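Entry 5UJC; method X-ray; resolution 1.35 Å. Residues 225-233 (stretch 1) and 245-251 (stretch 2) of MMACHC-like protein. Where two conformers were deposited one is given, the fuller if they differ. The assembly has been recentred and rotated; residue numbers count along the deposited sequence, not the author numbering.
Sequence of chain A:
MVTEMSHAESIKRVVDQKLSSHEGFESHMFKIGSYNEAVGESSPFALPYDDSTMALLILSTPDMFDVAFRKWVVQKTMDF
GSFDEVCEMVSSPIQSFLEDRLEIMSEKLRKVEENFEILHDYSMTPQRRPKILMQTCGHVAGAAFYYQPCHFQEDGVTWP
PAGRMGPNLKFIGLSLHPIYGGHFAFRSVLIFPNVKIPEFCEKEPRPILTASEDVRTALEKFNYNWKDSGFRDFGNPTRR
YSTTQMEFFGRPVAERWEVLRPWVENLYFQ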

# COMPACT_ATOMS: atom_id res chain seq x y z
N ASN A 225 -16.71 9.41 0.98
CA ASN A 225 -16.17 10.58 1.70
C ASN A 225 -14.67 10.51 1.92
O ASN A 225 -14.15 11.18 2.78
CB ASN A 225 -16.86 10.71 3.06
CG ASN A 225 -18.36 10.88 2.95
OD1 ASN A 225 -19.12 10.01 3.34
ND2 ASN A 225 -18.77 11.95 2.36
N TRP A 226 -13.96 9.72 1.10
CA TRP A 226 -12.55 9.48 1.34
C TRP A 226 -11.69 10.73 1.41
O TRP A 226 -10.63 10.73 2.09
CB TRP A 226 -11.95 8.50 0.31
CG TRP A 226 -12.14 8.89 -1.10
CD1 TRP A 226 -13.14 8.46 -1.95
CD2 TRP A 226 -11.29 9.72 -1.88
NE1 TRP A 226 -12.98 9.00 -3.17
CE2 TRP A 226 -11.84 9.78 -3.17
CE3 TRP A 226 -10.10 10.42 -1.62
CZ2 TRP A 226 -11.26 10.51 -4.19
CZ3 TRP A 226 -9.54 11.15 -2.64
CH2 TRP A 226 -10.10 11.16 -3.91
N LYS A 227 -12.09 11.80 0.73
CA LYS A 227 -11.28 13.04 0.77
C LYS A 227 -11.13 13.60 2.18
O LYS A 227 -10.16 14.29 2.46
CB LYS A 227 -11.84 14.09 -0.16
CG LYS A 227 -11.67 13.75 -1.61
CD LYS A 227 -12.33 14.76 -2.51
CE LYS A 227 -12.00 14.48 -3.97
NZ LYS A 227 -12.61 15.50 -4.86
N ASP A 228 -12.09 13.29 3.07
CA ASP A 228 -12.01 13.79 4.45
C ASP A 228 -11.19 12.90 5.38
O ASP A 228 -10.97 13.26 6.52
CB ASP A 228 -13.41 14.14 5.05
CG ASP A 228 -14.31 12.90 5.36
OD1 ASP A 228 -13.78 11.81 5.71
OD2 ASP A 228 -15.56 13.07 5.34
N SER A 229 -10.72 11.74 4.86
CA SER A 229 -9.88 10.80 5.61
C SER A 229 -10.52 10.23 6.88
O SER A 229 -9.85 9.51 7.60
CB SER A 229 -8.52 11.43 5.95
OG SER A 229 -7.60 11.34 4.86
N GLY A 230 -11.82 10.44 7.09
CA GLY A 230 -12.48 9.86 8.26
C GLY A 230 -12.38 8.34 8.33
O GLY A 230 -12.26 7.75 9.41
N PHE A 231 -12.42 7.69 7.17
CA PHE A 231 -12.34 6.24 7.12
C PHE A 231 -11.06 5.72 7.76
O PHE A 231 -11.00 4.57 8.20
CB PHE A 231 -12.47 5.72 5.67
CG PHE A 231 -11.23 5.95 4.80
CD1 PHE A 231 -11.03 7.15 4.12
CD2 PHE A 231 -10.26 4.97 4.70
CE1 PHE A 231 -9.92 7.33 3.34
CE2 PHE A 231 -9.15 5.15 3.91
CZ PHE A 231 -8.98 6.32 3.22
N ARG A 232 -10.01 6.55 7.75
CA ARG A 232 -8.72 6.08 8.23
C ARG A 232 -8.68 5.86 9.73
O ARG A 232 -7.80 5.14 10.24
CB ARG A 232 -7.60 7.05 7.82
CG ARG A 232 -7.51 7.32 6.32
CD ARG A 232 -6.34 8.23 5.99
NE ARG A 232 -6.39 8.77 4.65
CZ ARG A 232 -5.88 8.17 3.57
NH1 ARG A 232 -5.29 6.98 3.66
NH2 ARG A 232 -5.96 8.78 2.39
N ASP A 233 -9.60 6.51 10.45
CA ASP A 233 -9.60 6.45 11.91
C ASP A 233 -10.44 5.33 12.50
O ASP A 233 -10.53 5.20 13.72
CB ASP A 233 -10.02 7.81 12.48
CG ASP A 233 -8.95 8.83 12.35
OD1 ASP A 233 -7.77 8.44 12.49
OD2 ASP A 233 -9.28 10.01 12.13
N GLN A 245 -0.23 15.42 5.03
CA GLN A 245 -0.36 14.21 4.23
C GLN A 245 -1.84 13.96 3.83
O GLN A 245 -2.13 13.56 2.69
CB GLN A 245 0.22 13.04 4.99
CG GLN A 245 0.17 11.74 4.20
CD GLN A 245 1.02 10.59 4.75
OE1 GLN A 245 1.07 9.53 4.13
NE2 GLN A 245 1.66 10.79 5.93
N MET A 246 -2.76 14.16 4.76
CA MET A 246 -4.18 13.99 4.45
C MET A 246 -4.65 15.04 3.42
O MET A 246 -5.46 14.74 2.53
CB MET A 246 -5.00 14.01 5.73
CG MET A 246 -4.81 12.74 6.55
SD MET A 246 -5.89 12.56 7.95
CE MET A 246 -5.13 13.68 9.06
N GLU A 247 -4.11 16.27 3.49
CA GLU A 247 -4.46 17.28 2.52
C GLU A 247 -3.94 16.87 1.13
O GLU A 247 -4.64 16.98 0.13
CB GLU A 247 -3.89 18.65 2.92
CG GLU A 247 -4.23 19.78 1.95
CD GLU A 247 -5.70 20.08 1.86
OE1 GLU A 247 -6.42 19.89 2.87
OE2 GLU A 247 -6.14 20.52 0.79
N PHE A 248 -2.69 16.39 1.10
CA PHE A 248 -2.05 15.97 -0.14
C PHE A 248 -2.87 14.86 -0.84
O PHE A 248 -3.24 14.99 -2.00
CB PHE A 248 -0.63 15.50 0.20
CG PHE A 248 0.20 15.10 -0.98
CD1 PHE A 248 0.21 13.78 -1.43
CD2 PHE A 248 1.04 16.02 -1.60
CE1 PHE A 248 1.03 13.40 -2.47
CE2 PHE A 248 1.84 15.63 -2.65
CZ PHE A 248 1.84 14.32 -3.08
N PHE A 249 -3.14 13.77 -0.14
CA PHE A 249 -3.81 12.64 -0.77
C PHE A 249 -5.29 12.87 -0.99
O PHE A 249 -5.91 12.18 -1.80
CB PHE A 249 -3.56 11.34 -0.00
CG PHE A 249 -2.15 10.81 -0.14
CD1 PHE A 249 -1.62 10.55 -1.39
CD2 PHE A 249 -1.38 10.53 0.98
CE1 PHE A 249 -0.33 10.04 -1.51
CE2 PHE A 249 -0.11 10.03 0.87
CZ PHE A 249 0.42 9.77 -0.40
N GLY A 250 -5.87 13.85 -0.33
CA GLY A 250 -7.27 14.21 -0.59
C GLY A 250 -7.49 15.04 -1.86
O GLY A 250 -8.64 15.22 -2.30
N ARG A 251 -6.42 15.57 -2.42
CA ARG A 251 -6.48 16.42 -3.60
C ARG A 251 -6.18 15.65 -4.85
O ARG A 251 -5.39 14.72 -4.82
CB ARG A 251 -5.44 17.56 -3.52
CG ARG A 251 -5.77 18.62 -2.52
CD ARG A 251 -4.73 19.67 -2.56
NE ARG A 251 -4.96 20.73 -1.59
CZ ARG A 251 -4.44 21.95 -1.68
NH1 ARG A 251 -3.66 22.32 -2.73
NH2 ARG A 251 -4.71 22.82 -0.73
O HOH W 1 -7.68 13.24 2.94
O HOH W 2 -10.27 17.72 -3.75

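This is a small, close-packed contact in which a 3-10 segment and the residues after it lie against a stretch of helix, held by van der Waals packing and bridging water, with no direct hydrogen bond between the stretches. The backbones come nearest at K227 and G250, whose CA atoms are 4.4 Å apart. Glycine suits so tight an approach: an ideal CB on G250 would sit 3.1 Å from K227 O, a crowded distance. K227 CG also packs 3.4 Å from G250 O, and the W226 ring reaches the same segment, its CZ3 3.9 Å from F249 O, which lies at the ring edge near its plane.

Farther along, S229 points toward the helix and sets its CB 3.5 Å from M246 SD, while M246 and G250 have the largest covered areas on the helix side. The S229 hydroxyl is used twice. Its OG accepts a hydrogen bond from R232 NE at 2.8 Å, and it donates to water 1, with S229 OG 2.7 Å from the water oxygen. That water in turn donates to K227 O and M246 O, each 2.7 Å from its oxygen, so a single molecule ties both backbones together and satisfies its own hydrogens. R232, bonded to S229 through NE, also places NH2 4.2 Å from F249 CB, a loose packing contact. Water 2 adds a second bridge, between K227 NZ and G250 O, through two weak hydrogen bonds.

Each side is also braced internally. D228 points away from the helix and its OD1 accepts from G230 N at 2.8 Å, linking the two 3-10 segments; on the helix side, R251 NE forms a salt bridge with E247 OE2 at 2.7 Å. The rule to read here is glycine at the closest approach, with backbone carbonyls of both stretches and the S229 hydroxyl joined through one water.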